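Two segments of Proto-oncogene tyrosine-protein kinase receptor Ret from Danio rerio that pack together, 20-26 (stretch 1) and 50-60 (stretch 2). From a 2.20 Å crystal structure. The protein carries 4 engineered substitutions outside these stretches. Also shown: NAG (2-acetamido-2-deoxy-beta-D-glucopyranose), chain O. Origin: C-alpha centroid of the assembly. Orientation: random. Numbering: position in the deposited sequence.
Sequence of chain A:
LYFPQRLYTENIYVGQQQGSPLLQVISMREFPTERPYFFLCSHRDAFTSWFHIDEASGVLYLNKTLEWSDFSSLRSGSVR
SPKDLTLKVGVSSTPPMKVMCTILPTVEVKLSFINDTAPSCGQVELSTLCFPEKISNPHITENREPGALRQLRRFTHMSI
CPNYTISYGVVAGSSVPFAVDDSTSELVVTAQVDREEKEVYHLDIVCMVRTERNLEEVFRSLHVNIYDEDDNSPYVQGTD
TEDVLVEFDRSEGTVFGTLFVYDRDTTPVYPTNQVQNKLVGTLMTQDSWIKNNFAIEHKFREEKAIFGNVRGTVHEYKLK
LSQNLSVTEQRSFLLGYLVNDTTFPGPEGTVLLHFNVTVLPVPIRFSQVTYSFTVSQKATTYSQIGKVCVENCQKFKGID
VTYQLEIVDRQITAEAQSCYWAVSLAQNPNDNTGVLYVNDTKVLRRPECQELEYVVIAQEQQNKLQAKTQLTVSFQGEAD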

# COMPACT_ATOMS: atom_id res chain seq x y z
N SER A 20 13.16 64.66 21.81
CA SER A 20 14.07 64.18 20.80
C SER A 20 13.50 62.92 20.13
O SER A 20 12.84 62.11 20.79
CB SER A 20 15.43 63.89 21.41
OG SER A 20 15.37 62.81 22.29
N PRO A 21 13.71 62.76 18.83
CA PRO A 21 13.14 61.62 18.12
C PRO A 21 14.02 60.38 18.29
O PRO A 21 15.24 60.47 18.38
CB PRO A 21 13.13 62.09 16.66
CG PRO A 21 14.39 62.96 16.58
CD PRO A 21 14.50 63.64 17.95
N LEU A 22 13.35 59.23 18.34
CA LEU A 22 13.96 57.93 18.63
C LEU A 22 13.93 56.99 17.44
O LEU A 22 14.95 56.36 17.10
CB LEU A 22 13.26 57.26 19.82
CG LEU A 22 13.24 58.05 21.13
CD1 LEU A 22 12.44 57.33 22.23
CD2 LEU A 22 14.67 58.36 21.63
N LEU A 23 12.78 56.87 16.79
CA LEU A 23 12.62 55.98 15.65
C LEU A 23 11.25 56.24 15.06
O LEU A 23 10.42 56.94 15.65
CB LEU A 23 12.79 54.50 16.05
CG LEU A 23 11.96 53.99 17.25
CD1 LEU A 23 10.49 53.63 16.90
CD2 LEU A 23 12.66 52.81 17.93
N GLN A 24 11.02 55.66 13.88
CA GLN A 24 9.77 55.81 13.14
C GLN A 24 9.19 54.43 12.84
O GLN A 24 9.82 53.62 12.16
CB GLN A 24 10.01 56.58 11.85
CG GLN A 24 8.72 56.81 11.06
CD GLN A 24 9.02 57.34 9.68
OE1 GLN A 24 10.13 57.81 9.42
NE2 GLN A 24 8.04 57.24 8.76
N VAL A 25 8.01 54.16 13.41
CA VAL A 25 7.24 52.94 13.14
C VAL A 25 6.55 53.09 11.79
O VAL A 25 5.92 54.12 11.52
CB VAL A 25 6.18 52.71 14.24
CG1 VAL A 25 5.21 51.61 13.84
CG2 VAL A 25 6.83 52.41 15.56
N ILE A 26 6.64 52.05 10.95
CA ILE A 26 6.09 52.08 9.59
C ILE A 26 4.84 51.21 9.52
O ILE A 26 4.84 50.07 10.01
CB ILE A 26 7.12 51.61 8.55
CG1 ILE A 26 8.37 52.47 8.61
CG2 ILE A 26 6.48 51.61 7.14
CD1 ILE A 26 8.16 53.84 8.04
N TRP A 50 6.93 58.10 29.58
CA TRP A 50 8.16 58.73 29.13
C TRP A 50 8.18 58.99 27.62
O TRP A 50 9.13 59.59 27.12
CB TRP A 50 9.39 57.86 29.45
CG TRP A 50 9.54 57.44 30.88
CD1 TRP A 50 8.77 57.82 31.94
CD2 TRP A 50 10.54 56.56 31.41
NE1 TRP A 50 9.21 57.22 33.09
CE2 TRP A 50 10.30 56.44 32.79
CE3 TRP A 50 11.61 55.85 30.85
CZ2 TRP A 50 11.09 55.65 33.62
CZ3 TRP A 50 12.40 55.07 31.67
CH2 TRP A 50 12.13 54.97 33.05
N PHE A 51 7.19 58.51 26.88
CA PHE A 51 7.30 58.51 25.43
C PHE A 51 6.03 59.07 24.80
O PHE A 51 4.95 59.07 25.41
CB PHE A 51 7.57 57.09 24.89
CG PHE A 51 8.77 56.44 25.49
CD1 PHE A 51 10.03 56.67 24.99
CD2 PHE A 51 8.64 55.59 26.58
CE1 PHE A 51 11.15 56.07 25.55
CE2 PHE A 51 9.74 54.98 27.14
CZ PHE A 51 11.00 55.22 26.63
N HIS A 52 6.16 59.54 23.56
CA HIS A 52 5.04 60.05 22.80
C HIS A 52 5.23 59.65 21.34
O HIS A 52 6.33 59.79 20.81
CB HIS A 52 4.95 61.58 22.94
CG HIS A 52 4.11 62.24 21.89
ND1 HIS A 52 2.74 62.34 21.98
CD2 HIS A 52 4.46 62.87 20.74
CE1 HIS A 52 2.27 62.98 20.92
NE2 HIS A 52 3.29 63.31 20.16
N ILE A 53 4.18 59.12 20.71
CA ILE A 53 4.24 58.76 19.29
C ILE A 53 3.34 59.71 18.52
O ILE A 53 2.23 60.02 18.95
CB ILE A 53 3.86 57.28 19.03
CG1 ILE A 53 4.51 56.78 17.72
CG2 ILE A 53 2.33 57.08 18.97
CD1 ILE A 53 4.22 55.30 17.38
N ASP A 54 3.86 60.21 17.41
CA ASP A 54 3.06 61.11 16.59
C ASP A 54 2.00 60.30 15.86
O ASP A 54 2.32 59.35 15.13
CB ASP A 54 3.95 61.86 15.62
CG ASP A 54 3.21 62.89 14.87
OD1 ASP A 54 2.35 62.51 14.04
OD2 ASP A 54 3.45 64.09 15.13
N GLU A 55 0.73 60.67 16.07
CA GLU A 55 -0.39 59.91 15.53
C GLU A 55 -0.33 59.77 14.01
O GLU A 55 -0.74 58.73 13.48
CB GLU A 55 -1.70 60.56 15.96
CG GLU A 55 -2.95 59.73 15.71
CD GLU A 55 -4.22 60.42 16.23
OE1 GLU A 55 -4.28 60.69 17.45
OE2 GLU A 55 -5.14 60.71 15.43
N ALA A 56 0.17 60.78 13.29
CA ALA A 56 0.18 60.79 11.82
C ALA A 56 1.45 60.23 11.20
O ALA A 56 1.38 59.54 10.18
CB ALA A 56 -0.02 62.20 11.28
N SER A 57 2.61 60.54 11.77
CA SER A 57 3.87 60.12 11.18
C SER A 57 4.41 58.84 11.79
O SER A 57 5.22 58.17 11.15
CB SER A 57 4.91 61.24 11.31
OG SER A 57 5.38 61.40 12.64
N GLY A 58 3.95 58.45 12.98
CA GLY A 58 4.50 57.26 13.58
C GLY A 58 5.88 57.44 14.18
O GLY A 58 6.51 56.45 14.55
N VAL A 59 6.38 58.66 14.27
CA VAL A 59 7.68 58.90 14.89
C VAL A 59 7.52 58.84 16.40
O VAL A 59 6.61 59.45 16.96
CB VAL A 59 8.26 60.25 14.44
CG1 VAL A 59 9.54 60.56 15.23
CG2 VAL A 59 8.52 60.23 12.92
N LEU A 60 8.38 58.08 17.06
CA LEU A 60 8.37 57.94 18.51
C LEU A 60 9.39 58.92 19.12
O LEU A 60 10.54 58.96 18.69
CB LEU A 60 8.69 56.51 18.91
CG LEU A 60 8.74 56.05 20.37
CD1 LEU A 60 7.37 56.15 21.01
CD2 LEU A 60 9.27 54.62 20.43
C1 NAG O . 4.17 63.24 29.00
C2 NAG O . 2.75 62.89 28.58
C3 NAG O . 1.77 63.80 29.30
C4 NAG O . 1.96 63.69 30.81
C5 NAG O . 3.43 63.93 31.21
C6 NAG O . 3.69 63.60 32.67
C7 NAG O . 2.44 61.91 26.35
C8 NAG O . 2.27 62.18 24.89
N2 NAG O . 2.58 62.98 27.14
O3 NAG O . 0.44 63.41 28.95
O4 NAG O . 1.14 64.64 31.48
O5 NAG O . 4.30 63.09 30.44
O6 NAG O . 4.71 64.40 33.25
O7 NAG O . 2.45 60.76 26.80
O HOH W 1 5.48 55.92 9.86

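What holds the two backbones together? Stretch 1 runs antiparallel to the strand that begins at Val59, and three main-chain hydrogen bonds join the two stretches, the third just beyond the paired strands. Leu60 serves at both ends: its N donates to Leu23 O at 2.7 Å, nearly straight at 170°, while its O accepts from Leu22 N at 2.8 Å. Further along, Val25 N donates to Gly58 O at 3.0 Å. Between these bonds Gln24 and Val59 form a non-hydrogen-bonded pair, where the strands draw close, with 4.1 Å from Gln24 CA to Val59 CA; a CA-H...O contact from Val59 CA to Leu23 O, 3.5 Å, lies beside them.

Why does Leu60 cover more surface than any other residue here? Its backbone is hydrogen-bonded to stretch 1, and its side chain meets two leucines. Leu60 lies on the same face of the sheet as Leu23, and the two side chains touch at 3.9 Å between Leu23 CD1 and Leu60 CD2. Leu22 points toward stretch 2, placing its CD1 4.3 Å from Leu60 CG and 3.7 Å from Phe51 CD1, at the edge of the phenyl ring. All four residues are buried, so these contacts keep hydrocarbon away from solvent.

What do Gln24 and Val59 do on the other face? They pack the aliphatic part of the glutamine against the valine, with Gln24 CG 3.9 Å from Val59 CG2. Pro21 adds a looser apolar contact, its CB 4.2 Å from Val59 CG1. The amide of Gln24 keeps its polarity in use: NE2 donates to a water at 3.1 Å, and that same water donates to Val25 O at 2.5 Å and to Ser57 O at 2.6 Å. One water thus ties the stretches together just where the direct backbone pairing ends.

How does the turn before Val59 prepare the contact? Asp54 organizes it: OD1 accepts from Ala56 N at 2.9 Å and from Ser57 N at 3.0 Å, while Asp54 O accepts from Gly58 N at 2.8 Å and Asp54 N donates to Val59 O at 2.9 Å. Gly58 has a positive phi of 76°, and a beta carbon there would be jammed against the preceding carbonyl and would also lie about 2.6 Å from Val25 O, a clash. Glycine has no such atom, and its carbonyl O accepts from Val25 N. Nearby, Val25 CG2 meets Ile53 CD1 at 4.3 Å, a modest apolar contact between buried side chains.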